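Local coordinates for putative cell adhesion protein (Bacteroides thetaiotaomicron, PDB 4DGU) that probably serves as a fimbrillin-like subunit of a distinct type of pilus made by human gut bacteria, with a likely role in cell adhesion, at the interface of chains A and B. Sequence-based numbering; all coordinates share one arbitrary frame. Chains: chain A/B, putative cell adhesion protein.

The interface of chains A and B. Residues chain A 238-239; chain B 150, 212, 227-229.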
ATOM      1  N   ILE A 238       4.943 -17.301   1.478  1.00 43.96           N
ATOM      2  CA  ILE A 238       5.277 -15.919   1.823  1.00 42.05           C
ATOM      3  C   ILE A 238       5.036 -15.614   3.300  1.00 44.25           C
ATOM      4  O   ILE A 238       4.217 -16.254   3.969  1.00 43.66           O
ATOM      5  CB  ILE A 238       4.489 -14.884   0.919  1.00 43.18           C
ATOM      6  CG1 ILE A 238       2.962 -14.901   1.202  1.00 43.96           C
ATOM      7  CG2 ILE A 238       4.785 -15.072  -0.562  1.00 42.59           C
ATOM      8  CD1 ILE A 238       2.137 -13.752   0.632  1.00 46.54           C
ATOM      9  N   ILE A 239       5.758 -14.604   3.787  1.00 39.74           N
ATOM     10  CA  ILE A 239       5.584 -14.029   5.115  1.00 39.91           C
ATOM     11  C   ILE A 239       5.016 -12.630   4.861  1.00 43.07           C
ATOM     12  O   ILE A 239       5.524 -11.892   4.022  1.00 39.94           O
ATOM     13  CB  ILE A 239       6.894 -14.010   5.962  1.00 43.55           C
ATOM     14  CG1 ILE A 239       7.265 -15.405   6.429  1.00 44.62           C
ATOM     15  CG2 ILE A 239       6.772 -13.046   7.160  1.00 44.29           C
ATOM     16  CD1 ILE A 239       8.698 -15.655   6.381  1.00 54.50           C
TER
ATOM     17  N   LEU B 150      11.516 -19.680  11.419  1.00 54.36           N
ATOM     18  CA  LEU B 150      11.870 -18.281  11.118  1.00 53.77           C
ATOM     19  C   LEU B 150      13.249 -17.976  11.674  1.00 58.37           C
ATOM     20  O   LEU B 150      13.579 -18.490  12.738  1.00 59.60           O
ATOM     21  CB  LEU B 150      10.847 -17.282  11.690  1.00 51.44           C
ATOM     22  CG  LEU B 150       9.409 -17.384  11.195  1.00 54.63           C
ATOM     23  CD1 LEU B 150       8.525 -16.412  11.939  1.00 53.77           C
ATOM     24  CD2 LEU B 150       9.311 -17.158   9.677  1.00 55.74           C
ATOM     25  N   ILE B 212      10.933 -19.074   2.480  1.00 46.16           N
ATOM     26  CA  ILE B 212       9.703 -18.315   2.712  1.00 45.09           C
ATOM     27  C   ILE B 212      10.186 -16.892   3.078  1.00 48.81           C
ATOM     28  O   ILE B 212      10.901 -16.712   4.080  1.00 48.71           O
ATOM     29  CB  ILE B 212       8.787 -18.936   3.815  1.00 48.86           C
ATOM     30  CG1 ILE B 212       8.484 -20.403   3.602  1.00 50.89           C
ATOM     31  CG2 ILE B 212       7.480 -18.156   3.950  1.00 51.18           C
ATOM     32  CD1 ILE B 212       7.974 -21.097   4.910  1.00 62.64           C
ATOM     33  N   SER B 227       1.903 -13.657   9.523  1.00 39.53           N
ATOM     34  CA  SER B 227       1.316 -14.845   8.921  1.00 41.25           C
ATOM     35  C   SER B 227       2.290 -15.486   7.947  1.00 46.63           C
ATOM     36  O   SER B 227       3.015 -14.801   7.229  1.00 48.12           O
ATOM     37  CB  SER B 227      -0.020 -14.555   8.249  1.00 45.27           C
ATOM     38  OG  SER B 227       0.097 -13.603   7.209  1.00 54.51           O
ATOM     39  N   VAL B 228       2.370 -16.801   8.018  1.00 42.47           N
ATOM     40  CA  VAL B 228       3.177 -17.607   7.118  1.00 42.47           C
ATOM     41  C   VAL B 228       2.179 -18.318   6.256  1.00 44.90           C
ATOM     42  O   VAL B 228       1.356 -19.103   6.760  1.00 43.96           O
ATOM     43  CB  VAL B 228       4.176 -18.568   7.833  1.00 46.88           C
ATOM     44  CG1 VAL B 228       4.918 -19.435   6.807  1.00 47.46           C
ATOM     45  CG2 VAL B 228       5.166 -17.784   8.712  1.00 45.55           C
ATOM     46  N   ARG B 229       2.226 -18.025   4.953  1.00 41.03           N
ATOM     47  CA  ARG B 229       1.260 -18.552   4.007  1.00 40.74           C
ATOM     48  C   ARG B 229       1.928 -19.490   3.072  1.00 46.83           C
ATOM     49  O   ARG B 229       2.720 -19.085   2.222  1.00 46.64           O
ATOM     50  CB  ARG B 229       0.587 -17.396   3.262  1.00 40.85           C
ATOM     51  CG  ARG B 229      -0.166 -16.480   4.204  1.00 41.15           C
ATOM     52  CD  ARG B 229      -0.560 -15.188   3.545  1.00 40.01           C
ATOM     53  NE  ARG B 229      -1.238 -14.302   4.498  1.00 48.26           N
ATOM     54  CZ  ARG B 229      -2.538 -14.342   4.784  1.00 57.59           C
ATOM     55  NH1 ARG B 229      -3.330 -15.239   4.204  1.00 42.53           N
ATOM     56  NH2 ARG B 229      -3.051 -13.509   5.675  1.00 49.14           N
TER
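The backbone amide N of B:Arg229 donates to the carbonyl O of A:Ile238 at 2.8 Å, nearly straight at the hydrogen (177°). The return bond, from A:Ile238 N to B:Arg229 O at 2.9 Å, is more bent. This reciprocal pair joins strand 237-242 of chain A antiparallel to strand 225-230 of chain B, a C-terminal strand exchange between two fimbrillin-like subunits. The exchange is two-fold symmetric, and may or may not reflect assembly in the pilus.

Successive isoleucines point to opposite faces of the added strand. A:Ile239 faces the interior of chain B: chi1 of -73° sets its CG1 beside the backbone N, from where CD1 extends to within 3.7 Å of B:Leu150 CD2, the two side chains sliding past each other in opposite directions. B:Ile212 meets it at about a right angle, CG2 lying 3.7 Å from A:Ile239 CG1, while B:Val228 runs alongside, its CG2 3.9 Å from that same CG1. Replacing A:Ile239 by alanine removes CG1 and CD1, and would probably leave B:Leu150 CD2 without its partner across the interface and take packing from B:Ile212 and B:Val228, opening a gap beneath the exchanged strand. On the other face, A:Ile238 turns its CG1 between backbone N and carbonyl carbon (chi1 67°), and CG1 reaches B:Arg229 CB at 4.0 Å. From there the extended arginine chain leads to NE, whose bond to B:Ser227 OG is weak.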